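Local coordinates for protein Pbp related beta-lactamase (Pyrococcus abyssi, PDB 2QMI) that probably cleaves peptides as a serine peptidase of the penicillin-binding protein and class C beta-lactamase family, working as a self-compartmentalizing octamer, at residues 178-183 with 197-202; 160-165 with 232-237. All coordinates share one frame; numbering follows the deposited sequence.

Interaction 1 of 2, residues 178-183 with 197-202; sequences VSYEEY and SYFFKE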
ATOM      1  N   VAL A 178      28.507 -15.427 -50.178  1.00 23.80           N
ATOM      2  CA  VAL A 178      27.681 -14.243 -49.934  1.00 23.16           C
ATOM      3  C   VAL A 178      27.026 -14.294 -48.547  1.00 22.53           C
ATOM      4  O   VAL A 178      27.184 -15.268 -47.808  1.00 22.36           O
ATOM      5  CB  VAL A 178      26.578 -14.075 -51.026  1.00 24.10           C
ATOM      6  CG1 VAL A 178      27.222 -13.801 -52.384  1.00 23.22           C
ATOM      7  CG2 VAL A 178      25.713 -15.322 -51.100  1.00 23.41           C
ATOM      8  N   SER A 179      26.303 -13.243 -48.184  1.00 22.37           N
ATOM      9  CA  SER A 179      25.650 -13.214 -46.878  1.00 23.45           C
ATOM     10  C   SER A 179      24.494 -14.208 -46.869  1.00 23.18           C
ATOM     11  O   SER A 179      23.955 -14.553 -47.931  1.00 25.71           O
ATOM     12  CB  SER A 179      25.120 -11.810 -46.566  1.00 21.02           C
ATOM     13  OG  SER A 179      23.971 -11.514 -47.338  1.00 20.98           O
ATOM     14  N   TYR A 180      24.124 -14.674 -45.677  1.00 23.05           N
ATOM     15  CA  TYR A 180      23.020 -15.624 -45.525  1.00 23.05           C
ATOM     16  C   TYR A 180      21.718 -15.030 -46.055  1.00 22.85           C
ATOM     17  O   TYR A 180      20.929 -15.710 -46.709  1.00 20.75           O
ATOM     18  CB  TYR A 180      22.822 -15.998 -44.048  1.00 23.17           C
ATOM     19  CG  TYR A 180      21.513 -16.713 -43.786  1.00 23.29           C
ATOM     20  CD1 TYR A 180      21.328 -18.044 -44.175  1.00 22.39           C
ATOM     21  CD2 TYR A 180      20.429 -16.037 -43.224  1.00 22.90           C
ATOM     22  CE1 TYR A 180      20.100 -18.678 -44.017  1.00 22.45           C
ATOM     23  CE2 TYR A 180      19.191 -16.664 -43.064  1.00 22.93           C
ATOM     24  CZ  TYR A 180      19.034 -17.982 -43.465  1.00 23.37           C
ATOM     25  OH  TYR A 180      17.803 -18.595 -43.341  1.00 22.63           O
ATOM     26  N   GLU A 181      21.494 -13.757 -45.752  1.00 23.86           N
ATOM     27  CA  GLU A 181      20.285 -13.085 -46.193  1.00 24.29           C
ATOM     28  C   GLU A 181      20.173 -13.013 -47.711  1.00 24.59           C
ATOM     29  O   GLU A 181      19.117 -13.312 -48.263  1.00 24.94           O
ATOM     30  CB  GLU A 181      20.207 -11.682 -45.585  1.00 25.34           C
ATOM     31  CG  GLU A 181      20.113 -11.693 -44.065  1.00 27.63           C
ATOM     32  CD  GLU A 181      21.439 -11.400 -43.382  1.00 29.51           C
ATOM     33  OE1 GLU A 181      22.488 -11.929 -43.815  1.00 29.65           O
ATOM     34  OE2 GLU A 181      21.424 -10.636 -42.394  1.00 31.52           O
ATOM     35  N   GLU A 182      21.247 -12.622 -48.393  1.00 26.13           N
ATOM     36  CA  GLU A 182      21.188 -12.551 -49.852  1.00 27.38           C
ATOM     37  C   GLU A 182      21.119 -13.934 -50.499  1.00 25.91           C
ATOM     38  O   GLU A 182      20.593 -14.076 -51.599  1.00 25.59           O
ATOM     39  CB  GLU A 182      22.363 -11.732 -50.430  1.00 30.32           C
ATOM     40  CG  GLU A 182      23.774 -12.225 -50.139  1.00 35.65           C
ATOM     41  CD  GLU A 182      24.863 -11.242 -50.645  1.00 38.50           C
ATOM     42  OE1 GLU A 182      24.898 -10.957 -51.876  1.00 38.73           O
ATOM     43  OE2 GLU A 182      25.679 -10.757 -49.810  1.00 37.98           O
ATOM     44  N   TYR A 183      21.632 -14.961 -49.828  1.00 24.67           N
ATOM     45  CA  TYR A 183      21.557 -16.299 -50.410  1.00 23.71           C
ATOM     46  C   TYR A 183      20.101 -16.787 -50.425  1.00 23.54           C
ATOM     47  O   TYR A 183      19.645 -17.366 -51.416  1.00 23.08           O
ATOM     48  CB  TYR A 183      22.407 -17.303 -49.630  1.00 24.19           C
ATOM     49  CG  TYR A 183      22.513 -18.635 -50.345  1.00 25.73           C
ATOM     50  CD1 TYR A 183      23.445 -18.826 -51.366  1.00 26.11           C
ATOM     51  CD2 TYR A 183      21.635 -19.680 -50.053  1.00 25.64           C
ATOM     52  CE1 TYR A 183      23.496 -20.021 -52.080  1.00 26.31           C
ATOM     53  CE2 TYR A 183      21.678 -20.883 -50.766  1.00 26.22           C
ATOM     54  CZ  TYR A 183      22.607 -21.040 -51.775  1.00 26.25           C
ATOM     55  OH  TYR A 183      22.628 -22.198 -52.507  1.00 26.00           O
ATOM     56  N   SER A 197       8.580 -11.103 -48.665  1.00 22.22           N
ATOM     57  CA  SER A 197       9.177 -11.860 -47.576  1.00 22.40           C
ATOM     58  C   SER A 197      10.495 -11.134 -47.320  1.00 22.42           C
ATOM     59  O   SER A 197      11.312 -11.019 -48.228  1.00 21.75           O
ATOM     60  CB  SER A 197       9.422 -13.305 -48.016  1.00 20.78           C
ATOM     61  OG  SER A 197       8.200 -13.927 -48.391  1.00 20.95           O
ATOM     62  N   TYR A 198      10.711 -10.649 -46.098  1.00 22.88           N
ATOM     63  CA  TYR A 198      11.919  -9.874 -45.812  1.00 24.16           C
ATOM     64  C   TYR A 198      12.795 -10.284 -44.623  1.00 24.41           C
ATOM     65  O   TYR A 198      12.426 -11.133 -43.808  1.00 24.97           O
ATOM     66  CB  TYR A 198      11.533  -8.412 -45.598  1.00 24.47           C
ATOM     67  CG  TYR A 198      10.502  -7.843 -46.558  1.00 25.34           C
ATOM     68  CD1 TYR A 198      10.863  -7.420 -47.842  1.00 26.37           C
ATOM     69  CD2 TYR A 198       9.176  -7.672 -46.160  1.00 25.87           C
ATOM     70  CE1 TYR A 198       9.929  -6.834 -48.702  1.00 25.91           C
ATOM     71  CE2 TYR A 198       8.238  -7.088 -47.011  1.00 26.86           C
ATOM     72  CZ  TYR A 198       8.621  -6.671 -48.277  1.00 26.68           C
ATOM     73  OH  TYR A 198       7.690  -6.092 -49.109  1.00 27.24           O
ATOM     74  N   PHE A 199      13.953  -9.629 -44.536  1.00 24.14           N
ATOM     75  CA  PHE A 199      14.927  -9.810 -43.458  1.00 23.44           C
ATOM     76  C   PHE A 199      15.275  -8.449 -42.860  1.00 24.26           C
ATOM     77  O   PHE A 199      15.333  -8.282 -41.639  1.00 22.16           O
ATOM     78  CB  PHE A 199      16.223 -10.437 -43.986  1.00 22.78           C
ATOM     79  CG  PHE A 199      16.234 -11.934 -43.955  1.00 22.79           C
ATOM     80  CD1 PHE A 199      16.213 -12.615 -42.740  1.00 22.13           C
ATOM     81  CD2 PHE A 199      16.274 -12.666 -45.136  1.00 21.51           C
ATOM     82  CE1 PHE A 199      16.232 -14.005 -42.701  1.00 22.26           C
ATOM     83  CE2 PHE A 199      16.293 -14.057 -45.107  1.00 21.93           C
ATOM     84  CZ  PHE A 199      16.271 -14.729 -43.887  1.00 21.85           C
ATOM     85  N   PHE A 200      15.501  -7.479 -43.744  1.00 25.59           N
ATOM     86  CA  PHE A 200      15.891  -6.128 -43.357  1.00 25.38           C
ATOM     87  C   PHE A 200      14.719  -5.188 -43.079  1.00 25.78           C
ATOM     88  O   PHE A 200      13.755  -5.117 -43.849  1.00 24.59           O
ATOM     89  CB  PHE A 200      16.787  -5.536 -44.447  1.00 25.57           C
ATOM     90  CG  PHE A 200      17.899  -6.457 -44.879  1.00 26.70           C
ATOM     91  CD1 PHE A 200      18.897  -6.836 -43.983  1.00 26.94           C
ATOM     92  CD2 PHE A 200      17.938  -6.964 -46.177  1.00 27.51           C
ATOM     93  CE1 PHE A 200      19.915  -7.702 -44.367  1.00 26.30           C
ATOM     94  CE2 PHE A 200      18.958  -7.838 -46.572  1.00 26.68           C
ATOM     95  CZ  PHE A 200      19.948  -8.204 -45.657  1.00 26.42           C
ATOM     96  N   LYS A 201      14.827  -4.469 -41.963  1.00 23.98           N
ATOM     97  CA  LYS A 201      13.818  -3.519 -41.517  1.00 24.30           C
ATOM     98  C   LYS A 201      13.524  -2.436 -42.543  1.00 24.22           C
ATOM     99  O   LYS A 201      12.398  -1.939 -42.630  1.00 23.42           O
ATOM    100  CB  LYS A 201      14.279  -2.864 -40.220  1.00 25.12           C
ATOM    101  CG  LYS A 201      15.637  -2.185 -40.334  1.00 27.00           C
ATOM    102  CD  LYS A 201      15.994  -1.466 -39.037  1.00 27.80           C
ATOM    103  CE  LYS A 201      16.180  -2.458 -37.898  1.00 28.06           C
ATOM    104  NZ  LYS A 201      17.390  -3.316 -38.107  1.00 26.01           N
ATOM    105  N   GLU A 202      14.541  -2.065 -43.311  1.00 24.04           N
ATOM    106  CA  GLU A 202      14.386  -1.034 -44.326  1.00 25.39           C
ATOM    107  C   GLU A 202      13.340  -1.437 -45.375  1.00 24.87           C
ATOM    108  O   GLU A 202      12.552  -0.603 -45.824  1.00 24.09           O
ATOM    109  CB  GLU A 202      15.744  -0.731 -44.990  1.00 24.77           C
ATOM    110  CG  GLU A 202      16.767  -0.098 -44.040  1.00 27.87           C
ATOM    111  CD  GLU A 202      17.761  -1.108 -43.452  1.00 30.14           C
ATOM    112  OE1 GLU A 202      17.362  -2.251 -43.139  1.00 29.49           O
ATOM    113  OE2 GLU A 202      18.951  -0.746 -43.290  1.00 31.64           O
TER

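Interaction 2 of 2, residues 160-165 with 232-237; sequences YLNTGY and TADGGL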
ATOM      1  N   TYR A 160      16.558 -29.135 -28.869  1.00 19.09           N
ATOM      2  CA  TYR A 160      16.293 -28.027 -29.775  1.00 19.28           C
ATOM      3  C   TYR A 160      17.314 -26.930 -29.490  1.00 19.68           C
ATOM      4  O   TYR A 160      17.325 -26.335 -28.411  1.00 20.91           O
ATOM      5  CB  TYR A 160      14.877 -27.498 -29.566  1.00 20.97           C
ATOM      6  CG  TYR A 160      14.377 -26.589 -30.669  1.00 20.84           C
ATOM      7  CD1 TYR A 160      14.027 -27.099 -31.914  1.00 20.47           C
ATOM      8  CD2 TYR A 160      14.234 -25.223 -30.455  1.00 20.62           C
ATOM      9  CE1 TYR A 160      13.539 -26.270 -32.916  1.00 21.70           C
ATOM     10  CE2 TYR A 160      13.755 -24.386 -31.446  1.00 21.71           C
ATOM     11  CZ  TYR A 160      13.406 -24.913 -32.673  1.00 22.32           C
ATOM     12  OH  TYR A 160      12.912 -24.079 -33.651  1.00 23.48           O
ATOM     13  N   LEU A 161      18.179 -26.677 -30.465  1.00 20.39           N
ATOM     14  CA  LEU A 161      19.235 -25.684 -30.316  1.00 19.81           C
ATOM     15  C   LEU A 161      19.184 -24.604 -31.396  1.00 20.82           C
ATOM     16  O   LEU A 161      19.540 -24.860 -32.548  1.00 18.95           O
ATOM     17  CB  LEU A 161      20.588 -26.388 -30.371  1.00 19.97           C
ATOM     18  CG  LEU A 161      21.858 -25.556 -30.193  1.00 20.79           C
ATOM     19  CD1 LEU A 161      21.903 -24.987 -28.783  1.00 21.88           C
ATOM     20  CD2 LEU A 161      23.074 -26.431 -30.460  1.00 20.53           C
ATOM     21  N   ASN A 162      18.755 -23.399 -31.022  1.00 19.97           N
ATOM     22  CA  ASN A 162      18.689 -22.297 -31.981  1.00 20.09           C
ATOM     23  C   ASN A 162      20.080 -21.927 -32.493  1.00 19.85           C
ATOM     24  O   ASN A 162      20.245 -21.563 -33.654  1.00 20.12           O
ATOM     25  CB  ASN A 162      18.042 -21.063 -31.354  1.00 20.51           C
ATOM     26  CG  ASN A 162      16.527 -21.165 -31.283  1.00 21.63           C
ATOM     27  OD1 ASN A 162      15.859 -21.445 -32.284  1.00 22.42           O
ATOM     28  ND2 ASN A 162      15.975 -20.924 -30.097  1.00 20.32           N
ATOM     29  N   THR A 163      21.075 -22.014 -31.621  1.00 19.99           N
ATOM     30  CA  THR A 163      22.449 -21.703 -32.003  1.00 20.54           C
ATOM     31  C   THR A 163      22.883 -22.669 -33.113  1.00 22.08           C
ATOM     32  O   THR A 163      23.802 -22.382 -33.881  1.00 22.39           O
ATOM     33  CB  THR A 163      23.402 -21.831 -30.787  1.00 19.30           C
ATOM     34  OG1 THR A 163      23.032 -20.870 -29.786  1.00 19.80           O
ATOM     35  CG2 THR A 163      24.848 -21.597 -31.203  1.00 17.55           C
ATOM     36  N   GLY A 164      22.213 -23.815 -33.190  1.00 21.07           N
ATOM     37  CA  GLY A 164      22.526 -24.782 -34.222  1.00 21.08           C
ATOM     38  C   GLY A 164      22.271 -24.215 -35.612  1.00 21.61           C
ATOM     39  O   GLY A 164      23.070 -24.428 -36.523  1.00 20.68           O
ATOM     40  N   TYR A 165      21.169 -23.490 -35.788  1.00 20.05           N
ATOM     41  CA  TYR A 165      20.866 -22.923 -37.101  1.00 21.65           C
ATOM     42  C   TYR A 165      21.564 -21.602 -37.359  1.00 21.32           C
ATOM     43  O   TYR A 165      21.618 -21.133 -38.494  1.00 20.36           O
ATOM     44  CB  TYR A 165      19.354 -22.792 -37.313  1.00 21.38           C
ATOM     45  CG  TYR A 165      18.740 -24.083 -37.818  1.00 21.10           C
ATOM     46  CD1 TYR A 165      18.026 -24.121 -39.013  1.00 20.30           C
ATOM     47  CD2 TYR A 165      18.920 -25.276 -37.115  1.00 21.27           C
ATOM     48  CE1 TYR A 165      17.503 -25.324 -39.501  1.00 21.65           C
ATOM     49  CE2 TYR A 165      18.408 -26.475 -37.588  1.00 20.52           C
ATOM     50  CZ  TYR A 165      17.702 -26.495 -38.781  1.00 20.00           C
ATOM     51  OH  TYR A 165      17.216 -27.688 -39.245  1.00 18.59           O
ATOM     52  N   THR A 232      18.577 -14.200 -37.506  1.00 22.69           N
ATOM     53  CA  THR A 232      18.555 -14.507 -38.941  1.00 22.95           C
ATOM     54  C   THR A 232      18.220 -15.941 -39.379  1.00 22.57           C
ATOM     55  O   THR A 232      17.062 -16.257 -39.644  1.00 22.58           O
ATOM     56  CB  THR A 232      19.904 -14.134 -39.607  1.00 23.75           C
ATOM     57  OG1 THR A 232      20.981 -14.744 -38.881  1.00 26.21           O
ATOM     58  CG2 THR A 232      20.096 -12.633 -39.629  1.00 25.94           C
ATOM     59  N   ALA A 233      19.243 -16.792 -39.475  1.00 21.91           N
ATOM     60  CA  ALA A 233      19.083 -18.179 -39.916  1.00 22.31           C
ATOM     61  C   ALA A 233      18.181 -19.060 -39.038  1.00 22.87           C
ATOM     62  O   ALA A 233      17.535 -19.981 -39.541  1.00 21.88           O
ATOM     63  CB  ALA A 233      20.457 -18.832 -40.065  1.00 20.96           C
ATOM     64  N   ASP A 234      18.137 -18.781 -37.738  1.00 23.06           N
ATOM     65  CA  ASP A 234      17.316 -19.558 -36.815  1.00 22.29           C
ATOM     66  C   ASP A 234      15.867 -19.077 -36.701  1.00 22.50           C
ATOM     67  O   ASP A 234      15.025 -19.781 -36.144  1.00 23.72           O
ATOM     68  CB  ASP A 234      17.975 -19.588 -35.433  1.00 22.69           C
ATOM     69  CG  ASP A 234      18.233 -18.207 -34.878  1.00 22.22           C
ATOM     70  OD1 ASP A 234      18.411 -17.261 -35.674  1.00 22.74           O
ATOM     71  OD2 ASP A 234      18.273 -18.070 -33.644  1.00 22.39           O
ATOM     72  N   GLY A 235      15.566 -17.888 -37.220  1.00 22.73           N
ATOM     73  CA  GLY A 235      14.194 -17.409 -37.153  1.00 21.79           C
ATOM     74  C   GLY A 235      13.949 -15.921 -37.316  1.00 21.18           C
ATOM     75  O   GLY A 235      13.205 -15.343 -36.530  1.00 22.18           O
ATOM     76  N   GLY A 236      14.527 -15.301 -38.343  1.00 20.42           N
ATOM     77  CA  GLY A 236      14.345 -13.870 -38.521  1.00 19.74           C
ATOM     78  C   GLY A 236      13.583 -13.411 -39.747  1.00 20.35           C
ATOM     79  O   GLY A 236      13.543 -12.224 -40.055  1.00 21.47           O
ATOM     80  N   LEU A 237      12.950 -14.337 -40.445  1.00 21.13           N
ATOM     81  CA  LEU A 237      12.217 -13.969 -41.642  1.00 20.98           C
ATOM     82  C   LEU A 237      10.794 -13.474 -41.348  1.00 20.81           C
ATOM     83  O   LEU A 237      10.104 -13.998 -40.468  1.00 19.97           O
ATOM     84  CB  LEU A 237      12.185 -15.170 -42.596  1.00 21.10           C
ATOM     85  CG  LEU A 237      11.767 -14.954 -44.049  1.00 23.86           C
ATOM     86  CD1 LEU A 237      12.733 -13.998 -44.754  1.00 22.83           C
ATOM     87  CD2 LEU A 237      11.743 -16.303 -44.742  1.00 24.60           C
TER
HETATM   88  O   HOH W   1      14.868 -18.426 -33.188  1.00 34.74           O

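Interaction 1 of 2, residues 178-183 with 197-202
Glu181 and Tyr180, in the first turn of helix 180-189, pack against Phe199 and Phe200 of the loop that leads into helix 201-204. No hydrogen bond joins the two segments. The tight part is the buried aromatic pair. Tyr180 CE2 lies 3.6 Å from Phe199 CZ, and the two ring planes are turned 73° apart. With chi1 at 167°, the Tyr180 ring is swung opposite the backbone N and reaches Phe199, while its hydroxyl bonds to Thr65 of helix 61-74. Glu181 CG roofs one face of the Phe199 ring, 4.2 Å from the centroid, in a CH-pi contact.

The outer side involves the exposed Phe200. Glu181 crosses it at about a right angle. Glu181 CB meets Phe200 CZ at 3.5 Å, as close as the touches inside. The chain then bends at chi2, and Glu181 OE2 stays looser, 3.8 Å from Phe200 CE1. Within its own segment, the start of helix 180-189 is capped. Ser179 N donates to Glu182 OE2 at 3.0 Å. The return bond, Glu182 N to Ser179 OG, is less certain because Ser179 OG is not securely placed. It completes a capping box, an N-terminal helix motif, here in the beta-lactamase-like domain.

Interaction 2 of 2, residues 160-165 with 232-237
Asn162 and Tyr165, at the start of helix 162-176, face Ala233 and Asp234 of the loop before strand 238-239. Tyr160 and Asn162 fit the YxN motif of class C beta-lactamases and related penicillin-binding proteins. Ser59 and Lys62 fit the SxxK motif. The assignment rests on sequence and geometry, so these are probably the active-site residues.

Packing makes up the direct contact, and no hydrogen bond crosses between the segments. The closest approach is Tyr165 O to Ala233 CB, a short 3.0 Å contact without a hydrogen bond. Tyr165 CB lies 3.9 Å from Asp234 CA. Asp234 CB sits 3.5 Å from Asn162 O, and its OD2 is 3.8 Å from Asn162 CB. CG of Asp234 stands between the backbone N and the carbonyl carbon (chi1 56°), which carries the carboxylate to the Asn162 side. The carbonyl O of Ala233 approaches the rim of the Tyr165 ring, close to level with it.

The polar groups are held mainly by outside partners. Lys62 NZ bonds to Tyr160 OH, to Asn162 OD1 and to Asp234 O, so one lysine nitrogen connects the two segments. Tyr160 OH also bonds to Ser59. The buried Asp234 OD2 is satisfied by Tyr116 OH, and Tyr165 OH by Leu105 O.

Water adds a tentative bridge. One molecule lies 3.3 Å from Asn162 OD1 and 3.3 Å from Asp234 O. Both bonds are weak, and the water has more acceptors in reach than protons to give.

Backbone bonds shape the loop. Gly235 takes backbone angles (160°/49°) that only glycine adopts easily. Gly235 N and Gly236 N both donate to Thr232 O, the latter at 3.0 Å.

How the interactions relate
Residues 178-183 and 197-202 both fall between the segments of interaction 2 in the sequence. The centres of the two contacts are 14 Å apart, and they touch directly. Tyr180 CE2 packs 3.5 Å from Ala233 CA, and Phe199 CE2 lies 3.6 Å from Leu237 CD1. At the outer side, Glu181 OE2 is 3.7 Å from Thr232 CG2. The 232-237 loop therefore packs on both segments of interaction 1. Interaction 2 holds the probable catalytic Tyr160, next to Ser59 and Lys62. Interaction 1 does not include these residues; its Tyr180 comes close to them without contact. Thr65 joins the two contacts, because its hydroxyl bonds to both Tyr180 OH and Ala233 O.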